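Local coordinates for putative type VI secretion protein (Escherichia coli, PDB 6SKI) that probably acts as a phospholipase effector toxin that is loaded onto the VgrG spike of the type VI secretion system and hydrolyses membrane lipids of target cells, at residues Tyr98-Pro111 against Val433-Leu445. Residues are numbered along the deposited sequence; the frame is centred on the assembly and turned at random.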
ATOM      1  N   TYR A  98       3.525  -3.989  11.689  1.00 51.20           N
ATOM      2  CA  TYR A  98       4.652  -3.121  11.978  1.00 51.20           C
ATOM      3  C   TYR A  98       4.795  -2.108  10.850  1.00 51.20           C
ATOM      4  O   TYR A  98       4.027  -2.104   9.887  1.00 51.20           O
ATOM      5  CB  TYR A  98       5.924  -3.951  12.161  1.00 51.20           C
ATOM      6  CG  TYR A  98       7.072  -3.228  12.821  1.00 51.20           C
ATOM      7  CD1 TYR A  98       6.905  -2.570  14.026  1.00 51.20           C
ATOM      8  CD2 TYR A  98       8.332  -3.222  12.244  1.00 51.20           C
ATOM      9  CE1 TYR A  98       7.955  -1.916  14.631  1.00 51.20           C
ATOM     10  CE2 TYR A  98       9.386  -2.574  12.842  1.00 51.20           C
ATOM     11  CZ  TYR A  98       9.194  -1.923  14.035  1.00 51.20           C
ATOM     12  OH  TYR A  98      10.246  -1.274  14.633  1.00 51.20           O
ATOM     13  N   TYR A  99       5.787  -1.237  10.982  1.00 49.13           N
ATOM     14  CA  TYR A  99       6.062  -0.260   9.942  1.00 49.13           C
ATOM     15  C   TYR A  99       6.406  -0.965   8.638  1.00 49.13           C
ATOM     16  O   TYR A  99       7.204  -1.905   8.613  1.00 49.13           O
ATOM     17  CB  TYR A  99       7.212   0.644  10.375  1.00 49.13           C
ATOM     18  CG  TYR A  99       6.845   1.586  11.489  1.00 49.13           C
ATOM     19  CD1 TYR A  99       5.702   2.364  11.416  1.00 49.13           C
ATOM     20  CD2 TYR A  99       7.637   1.692  12.621  1.00 49.13           C
ATOM     21  CE1 TYR A  99       5.361   3.225  12.432  1.00 49.13           C
ATOM     22  CE2 TYR A  99       7.304   2.550  13.645  1.00 49.13           C
ATOM     23  CZ  TYR A  99       6.164   3.315  13.545  1.00 49.13           C
ATOM     24  OH  TYR A  99       5.825   4.175  14.564  1.00 49.13           O
ATOM     25  N   SER A 100       5.794  -0.512   7.551  1.00 44.98           N
ATOM     26  CA  SER A 100       6.045  -1.099   6.243  1.00 44.98           C
ATOM     27  C   SER A 100       7.294  -0.465   5.648  1.00 44.98           C
ATOM     28  O   SER A 100       7.950   0.377   6.265  1.00 44.98           O
ATOM     29  CB  SER A 100       4.835  -0.920   5.335  1.00 44.98           C
ATOM     30  OG  SER A 100       4.227   0.339   5.543  1.00 44.98           O
ATOM     31  N   ASN A 101       7.630  -0.849   4.423  1.00 42.82           N
ATOM     32  CA  ASN A 101       8.755  -0.247   3.730  1.00 42.82           C
ATOM     33  C   ASN A 101       8.392   1.092   3.116  1.00 42.82           C
ATOM     34  O   ASN A 101       9.289   1.882   2.811  1.00 42.82           O
ATOM     35  CB  ASN A 101       9.267  -1.189   2.640  1.00 42.82           C
ATOM     36  CG  ASN A 101      10.250  -2.204   3.166  1.00 42.82           C
ATOM     37  OD1 ASN A 101      10.757  -2.073   4.276  1.00 42.82           O
ATOM     38  ND2 ASN A 101      10.518  -3.231   2.376  1.00 42.82           N
ATOM     39  N   ILE A 102       7.099   1.371   2.953  1.00 42.53           N
ATOM     40  CA  ILE A 102       6.670   2.693   2.518  1.00 42.53           C
ATOM     41  C   ILE A 102       6.884   3.705   3.632  1.00 42.53           C
ATOM     42  O   ILE A 102       7.263   4.853   3.382  1.00 42.53           O
ATOM     43  CB  ILE A 102       5.205   2.647   2.053  1.00 42.53           C
ATOM     44  CG1 ILE A 102       5.066   1.711   0.856  1.00 42.53           C
ATOM     45  CG2 ILE A 102       4.708   4.032   1.703  1.00 42.53           C
ATOM     46  CD1 ILE A 102       5.910   2.116  -0.317  1.00 42.53           C
ATOM     47  N   HIS A 103       6.673   3.288   4.880  1.00 44.16           N
ATOM     48  CA  HIS A 103       6.997   4.140   6.018  1.00 44.16           C
ATOM     49  C   HIS A 103       8.472   4.520   6.019  1.00 44.16           C
ATOM     50  O   HIS A 103       8.827   5.688   6.205  1.00 44.16           O
ATOM     51  CB  HIS A 103       6.631   3.425   7.317  1.00 44.16           C
ATOM     52  CG  HIS A 103       6.964   4.204   8.549  1.00 44.16           C
ATOM     53  ND1 HIS A 103       8.145   4.035   9.237  1.00 44.16           N
ATOM     54  CD2 HIS A 103       6.266   5.145   9.227  1.00 44.16           C
ATOM     55  CE1 HIS A 103       8.166   4.847  10.277  1.00 44.16           C
ATOM     56  NE2 HIS A 103       7.036   5.529  10.296  1.00 44.16           N
ATOM     57  N   TRP A 104       9.346   3.540   5.801  1.00 45.39           N
ATOM     58  CA  TRP A 104      10.779   3.800   5.846  1.00 45.39           C
ATOM     59  C   TRP A 104      11.231   4.609   4.641  1.00 45.39           C
ATOM     60  O   TRP A 104      12.130   5.448   4.754  1.00 45.39           O
ATOM     61  CB  TRP A 104      11.539   2.482   5.931  1.00 45.39           C
ATOM     62  CG  TRP A 104      11.265   1.738   7.188  1.00 45.39           C
ATOM     63  CD1 TRP A 104      10.756   0.484   7.298  1.00 45.39           C
ATOM     64  CD2 TRP A 104      11.478   2.204   8.523  1.00 45.39           C
ATOM     65  NE1 TRP A 104      10.635   0.136   8.618  1.00 45.39           N
ATOM     66  CE2 TRP A 104      11.074   1.177   9.391  1.00 45.39           C
ATOM     67  CE3 TRP A 104      11.973   3.391   9.068  1.00 45.39           C
ATOM     68  CZ2 TRP A 104      11.149   1.298  10.773  1.00 45.39           C
ATOM     69  CZ3 TRP A 104      12.046   3.509  10.436  1.00 45.39           C
ATOM     70  CH2 TRP A 104      11.636   2.470  11.275  1.00 45.39           C
ATOM     71  N   LEU A 105      10.631   4.366   3.477  1.00 42.96           N
ATOM     72  CA  LEU A 105      10.936   5.185   2.311  1.00 42.96           C
ATOM     73  C   LEU A 105      10.498   6.625   2.528  1.00 42.96           C
ATOM     74  O   LEU A 105      11.186   7.559   2.104  1.00 42.96           O
ATOM     75  CB  LEU A 105      10.261   4.603   1.073  1.00 42.96           C
ATOM     76  CG  LEU A 105      10.938   3.410   0.409  1.00 42.96           C
ATOM     77  CD1 LEU A 105      10.026   2.834  -0.647  1.00 42.96           C
ATOM     78  CD2 LEU A 105      12.273   3.785  -0.187  1.00 42.96           C
ATOM     79  N   ASN A 106       9.352   6.825   3.178  1.00 43.66           N
ATOM     80  CA  ASN A 106       8.905   8.171   3.516  1.00 43.66           C
ATOM     81  C   ASN A 106       9.875   8.838   4.482  1.00 43.66           C
ATOM     82  O   ASN A 106      10.247  10.002   4.303  1.00 43.66           O
ATOM     83  CB  ASN A 106       7.496   8.114   4.104  1.00 43.66           C
ATOM     84  CG  ASN A 106       6.864   9.478   4.239  1.00 43.66           C
ATOM     85  OD1 ASN A 106       6.424  10.072   3.259  1.00 43.66           O
ATOM     86  ND2 ASN A 106       6.811   9.983   5.462  1.00 43.66           N
ATOM     87  N   ILE A 107      10.293   8.112   5.520  1.00 44.09           N
ATOM     88  CA  ILE A 107      11.241   8.663   6.486  1.00 44.09           C
ATOM     89  C   ILE A 107      12.572   8.982   5.821  1.00 44.09           C
ATOM     90  O   ILE A 107      13.250   9.944   6.201  1.00 44.09           O
ATOM     91  CB  ILE A 107      11.420   7.689   7.669  1.00 44.09           C
ATOM     92  CG1 ILE A 107      10.108   7.514   8.436  1.00 44.09           C
ATOM     93  CG2 ILE A 107      12.516   8.164   8.601  1.00 44.09           C
ATOM     94  CD1 ILE A 107       9.297   8.777   8.575  1.00 44.09           C
ATOM     95  N   LEU A 108      12.954   8.214   4.803  1.00 44.20           N
ATOM     96  CA  LEU A 108      14.254   8.366   4.169  1.00 44.20           C
ATOM     97  C   LEU A 108      14.220   9.233   2.923  1.00 44.20           C
ATOM     98  O   LEU A 108      15.274   9.713   2.496  1.00 44.20           O
ATOM     99  CB  LEU A 108      14.826   6.995   3.796  1.00 44.20           C
ATOM    100  CG  LEU A 108      15.392   6.156   4.936  1.00 44.20           C
ATOM    101  CD1 LEU A 108      15.760   4.781   4.428  1.00 44.20           C
ATOM    102  CD2 LEU A 108      16.595   6.843   5.539  1.00 44.20           C
ATOM    103  N   TYR A 109      13.049   9.424   2.327  1.00 43.55           N
ATOM    104  CA  TYR A 109      12.902  10.365   1.228  1.00 43.55           C
ATOM    105  C   TYR A 109      13.394  11.732   1.669  1.00 43.55           C
ATOM    106  O   TYR A 109      12.896  12.288   2.652  1.00 43.55           O
ATOM    107  CB  TYR A 109      11.439  10.436   0.806  1.00 43.55           C
ATOM    108  CG  TYR A 109      11.184  11.106  -0.519  1.00 43.55           C
ATOM    109  CD1 TYR A 109      11.342  10.417  -1.707  1.00 43.55           C
ATOM    110  CD2 TYR A 109      10.767  12.424  -0.580  1.00 43.55           C
ATOM    111  CE1 TYR A 109      11.094  11.024  -2.912  1.00 43.55           C
ATOM    112  CE2 TYR A 109      10.519  13.037  -1.781  1.00 43.55           C
ATOM    113  CZ  TYR A 109      10.686  12.333  -2.944  1.00 43.55           C
ATOM    114  OH  TYR A 109      10.443  12.939  -4.151  1.00 43.55           O
ATOM    115  N   HIS A 110      14.381  12.259   0.962  1.00 46.15           N
ATOM    116  CA  HIS A 110      14.972  13.524   1.359  1.00 46.15           C
ATOM    117  C   HIS A 110      13.947  14.644   1.222  1.00 46.15           C
ATOM    118  O   HIS A 110      13.451  14.890   0.115  1.00 46.15           O
ATOM    119  CB  HIS A 110      16.199  13.829   0.509  1.00 46.15           C
ATOM    120  CG  HIS A 110      16.880  15.107   0.878  1.00 46.15           C
ATOM    121  ND1 HIS A 110      17.006  16.163   0.003  1.00 46.15           N
ATOM    122  CD2 HIS A 110      17.462  15.505   2.033  1.00 46.15           C
ATOM    123  CE1 HIS A 110      17.640  17.154   0.601  1.00 46.15           C
ATOM    124  NE2 HIS A 110      17.928  16.781   1.834  1.00 46.15           N
ATOM    125  N   PRO A 111      13.598  15.333   2.306  1.00 47.08           N
ATOM    126  CA  PRO A 111      12.677  16.465   2.188  1.00 47.08           C
ATOM    127  C   PRO A 111      13.401  17.792   2.027  1.00 47.08           C
ATOM    128  O   PRO A 111      14.433  18.028   2.662  1.00 47.08           O
ATOM    129  CB  PRO A 111      11.905  16.396   3.505  1.00 47.08           C
ATOM    130  CG  PRO A 111      12.954  15.953   4.480  1.00 47.08           C
ATOM    131  CD  PRO A 111      13.916  15.051   3.716  1.00 47.08           C
ATOM    132  N   VAL A 433      16.020   9.703  -7.649  1.00 42.52           N
ATOM    133  CA  VAL A 433      15.434  10.107  -6.381  1.00 42.52           C
ATOM    134  C   VAL A 433      16.520  10.232  -5.325  1.00 42.52           C
ATOM    135  O   VAL A 433      17.459   9.430  -5.271  1.00 42.52           O
ATOM    136  CB  VAL A 433      14.357   9.098  -5.954  1.00 42.52           C
ATOM    137  CG1 VAL A 433      13.500   9.682  -4.868  1.00 42.52           C
ATOM    138  CG2 VAL A 433      13.504   8.707  -7.145  1.00 42.52           C
ATOM    139  N   LEU A 434      16.397  11.246  -4.477  1.00 43.14           N
ATOM    140  CA  LEU A 434      17.351  11.487  -3.405  1.00 43.14           C
ATOM    141  C   LEU A 434      16.784  10.945  -2.102  1.00 43.14           C
ATOM    142  O   LEU A 434      15.673  11.305  -1.704  1.00 43.14           O
ATOM    143  CB  LEU A 434      17.672  12.974  -3.268  1.00 43.14           C
ATOM    144  CG  LEU A 434      18.268  13.641  -4.501  1.00 43.14           C
ATOM    145  CD1 LEU A 434      18.337  15.137  -4.291  1.00 43.14           C
ATOM    146  CD2 LEU A 434      19.635  13.070  -4.804  1.00 43.14           C
ATOM    147  N   PHE A 435      17.556  10.089  -1.446  1.00 43.21           N
ATOM    148  CA  PHE A 435      17.174   9.470  -0.190  1.00 43.21           C
ATOM    149  C   PHE A 435      18.258   9.739   0.835  1.00 43.21           C
ATOM    150  O   PHE A 435      19.446   9.739   0.504  1.00 43.21           O
ATOM    151  CB  PHE A 435      16.980   7.965  -0.354  1.00 43.21           C
ATOM    152  CG  PHE A 435      15.630   7.583  -0.865  1.00 43.21           C
ATOM    153  CD1 PHE A 435      14.540   7.555  -0.020  1.00 43.21           C
ATOM    154  CD2 PHE A 435      15.447   7.258  -2.191  1.00 43.21           C
ATOM    155  CE1 PHE A 435      13.297   7.211  -0.487  1.00 43.21           C
ATOM    156  CE2 PHE A 435      14.208   6.913  -2.659  1.00 43.21           C
ATOM    157  CZ  PHE A 435      13.132   6.887  -1.807  1.00 43.21           C
ATOM    158  N   GLU A 436      17.850   9.978   2.073  1.00 48.88           N
ATOM    159  CA  GLU A 436      18.821  10.076   3.141  1.00 48.88           C
ATOM    160  C   GLU A 436      19.501   8.723   3.329  1.00 48.88           C
ATOM    161  O   GLU A 436      18.869   7.677   3.166  1.00 48.88           O
ATOM    162  CB  GLU A 436      18.148  10.513   4.438  1.00 48.88           C
ATOM    163  CG  GLU A 436      17.347  11.804   4.328  1.00 48.88           C
ATOM    164  CD  GLU A 436      18.202  13.058   4.387  1.00 48.88           C
ATOM    165  OE1 GLU A 436      19.395  13.002   4.023  1.00 48.88           O
ATOM    166  OE2 GLU A 436      17.673  14.110   4.799  1.00 48.88           O
ATOM    167  N   PRO A 437      20.791   8.714   3.653  1.00 52.51           N
ATOM    168  CA  PRO A 437      21.489   7.441   3.841  1.00 52.51           C
ATOM    169  C   PRO A 437      20.902   6.650   4.999  1.00 52.51           C
ATOM    170  O   PRO A 437      20.365   7.209   5.957  1.00 52.51           O
ATOM    171  CB  PRO A 437      22.926   7.882   4.137  1.00 52.51           C
ATOM    172  CG  PRO A 437      23.036   9.161   3.377  1.00 52.51           C
ATOM    173  CD  PRO A 437      21.736   9.838   3.719  1.00 52.51           C
ATOM    174  N   ILE A 438      21.000   5.328   4.898  1.00 52.87           N
ATOM    175  CA  ILE A 438      20.665   4.447   6.007  1.00 52.87           C
ATOM    176  C   ILE A 438      21.867   4.417   6.937  1.00 52.87           C
ATOM    177  O   ILE A 438      22.945   3.947   6.557  1.00 52.87           O
ATOM    178  CB  ILE A 438      20.304   3.037   5.526  1.00 52.87           C
ATOM    179  CG1 ILE A 438      18.948   3.034   4.825  1.00 52.87           C
ATOM    180  CG2 ILE A 438      20.285   2.071   6.695  1.00 52.87           C
ATOM    181  CD1 ILE A 438      18.356   1.654   4.664  1.00 52.87           C
ATOM    182  N   ARG A 439      21.687   4.923   8.148  1.00 60.34           N
ATOM    183  CA  ARG A 439      22.774   5.073   9.096  1.00 60.34           C
ATOM    184  C   ARG A 439      22.601   4.087  10.242  1.00 60.34           C
ATOM    185  O   ARG A 439      21.553   3.458  10.404  1.00 60.34           O
ATOM    186  CB  ARG A 439      22.827   6.510   9.624  1.00 60.34           C
ATOM    187  CG  ARG A 439      22.893   7.563   8.528  1.00 60.34           C
ATOM    188  CD  ARG A 439      22.889   8.969   9.104  1.00 60.34           C
ATOM    189  NE  ARG A 439      22.838   9.998   8.067  1.00 60.34           N
ATOM    190  CZ  ARG A 439      21.715  10.526   7.590  1.00 60.34           C
ATOM    191  NH1 ARG A 439      20.540  10.122   8.052  1.00 60.34           N
ATOM    192  NH2 ARG A 439      21.764  11.460   6.651  1.00 60.34           N
ATOM    193  N   GLN A 440      23.659   3.951  11.042  1.00 63.41           N
ATOM    194  CA  GLN A 440      23.568   3.154  12.258  1.00 63.41           C
ATOM    195  C   GLN A 440      22.572   3.747  13.242  1.00 63.41           C
ATOM    196  O   GLN A 440      22.100   3.037  14.135  1.00 63.41           O
ATOM    197  CB  GLN A 440      24.946   3.015  12.906  1.00 63.41           C
ATOM    198  CG  GLN A 440      25.873   2.002  12.225  1.00 63.41           C
ATOM    199  CD  GLN A 440      26.016   2.219  10.725  1.00 63.41           C
ATOM    200  OE1 GLN A 440      26.486   3.266  10.280  1.00 63.41           O
ATOM    201  NE2 GLN A 440      25.612   1.226   9.942  1.00 63.41           N
ATOM    202  N   THR A 441      22.254   5.036  13.099  1.00 63.79           N
ATOM    203  CA  THR A 441      21.183   5.634  13.887  1.00 63.79           C
ATOM    204  C   THR A 441      19.876   4.875  13.699  1.00 63.79           C
ATOM    205  O   THR A 441      19.143   4.636  14.668  1.00 63.79           O
ATOM    206  CB  THR A 441      21.011   7.104  13.499  1.00 63.79           C
ATOM    207  OG1 THR A 441      22.189   7.834  13.865  1.00 63.79           O
ATOM    208  CG2 THR A 441      19.805   7.711  14.201  1.00 63.79           C
ATOM    209  N   ASN A 442      19.570   4.478  12.466  1.00 59.86           N
ATOM    210  CA  ASN A 442      18.394   3.657  12.192  1.00 59.86           C
ATOM    211  C   ASN A 442      18.746   2.211  12.504  1.00 59.86           C
ATOM    212  O   ASN A 442      19.309   1.504  11.667  1.00 59.86           O
ATOM    213  CB  ASN A 442      17.949   3.808  10.743  1.00 59.86           C
ATOM    214  CG  ASN A 442      17.547   5.222  10.399  1.00 59.86           C
ATOM    215  OD1 ASN A 442      18.286   5.947   9.734  1.00 59.86           O
ATOM    216  ND2 ASN A 442      16.362   5.623  10.844  1.00 59.86           N
ATOM    217  N   THR A 443      18.407   1.764  13.710  1.00 58.92           N
ATOM    218  CA  THR A 443      18.649   0.386  14.109  1.00 58.92           C
ATOM    219  C   THR A 443      17.514  -0.540  13.712  1.00 58.92           C
ATOM    220  O   THR A 443      17.691  -1.762  13.738  1.00 58.92           O
ATOM    221  CB  THR A 443      18.874   0.301  15.620  1.00 58.92           C
ATOM    222  OG1 THR A 443      17.645   0.575  16.303  1.00 58.92           O
ATOM    223  CG2 THR A 443      19.928   1.305  16.057  1.00 58.92           C
ATOM    224  N   GLU A 444      16.363   0.013  13.336  1.00 55.63           N
ATOM    225  CA  GLU A 444      15.288  -0.780  12.766  1.00 55.63           C
ATOM    226  C   GLU A 444      15.569  -1.169  11.326  1.00 55.63           C
ATOM    227  O   GLU A 444      14.864  -2.025  10.783  1.00 55.63           O
ATOM    228  CB  GLU A 444      13.974  -0.005  12.834  1.00 55.63           C
ATOM    229  CG  GLU A 444      13.250  -0.122  14.156  1.00 55.63           C
ATOM    230  CD  GLU A 444      12.715   1.210  14.638  1.00 55.63           C
ATOM    231  OE1 GLU A 444      13.281   2.254  14.252  1.00 55.63           O
ATOM    232  OE2 GLU A 444      11.727   1.214  15.402  1.00 55.63           O
ATOM    233  N   LEU A 445      16.575  -0.563  10.702  1.00 51.17           N
ATOM    234  CA  LEU A 445      16.907  -0.807   9.309  1.00 51.17           C
ATOM    235  C   LEU A 445      18.254  -1.493   9.149  1.00 51.17           C
ATOM    236  O   LEU A 445      18.703  -1.700   8.018  1.00 51.17           O
ATOM    237  CB  LEU A 445      16.894   0.508   8.534  1.00 51.17           C
ATOM    238  CG  LEU A 445      15.512   1.138   8.375  1.00 51.17           C
ATOM    239  CD1 LEU A 445      15.533   2.232   7.328  1.00 51.17           C
ATOM    240  CD2 LEU A 445      14.483   0.079   8.037  1.00 51.17           C
TER
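L108, F435 and E436 carry the largest buried areas (120, 89 and 82 Å²) where the C-terminal end of helix 101-108 meets the connection between helices 416-431 and 452-466. The L108 carbonyl joins the two backbones: E436 N donates to L108 O at 2.6 Å, near-straight and in the carbonyl plane. F435 CA adds a C-H...O contact to the same oxygen. Two residues on, H110 N donates to L434 O at 3.1 Å; the two bonds flank Y109 and F435, whose backbones form a single beta bridge. The E436 side chain, bent at chi2, brings OE2 to the edge of the H110 ring, near its plane, in a contact 3.1 Å from H110 CD2.

The F435 ring sets its CE1 3.6 Å from L105 CD2 and receives the edge of Y109 on its face, the planes 83° apart in a T-shaped pair. Y109 OH lies beyond this contact, hydrogen-bonded to D192. The two methyls of L108 have different partners: CD1 packs 3.7 Å from I438 CG1 and meets L445 CD1 tip to tip, while CD2 lies near E436 O.

With CG anti to its carbonyl carbon (chi1 -64°), W104 presents an indole face to L445 CD2, a CH-pi contact 3.6 Å from the five-ring centroid and 5° off its normal. L425 of helix 416-431 touches F435. The arrangement is helix-to-loop packing closed by an isolated beta bridge, on a helix flanking the central sheet of an alpha/beta-hydrolase-like fold.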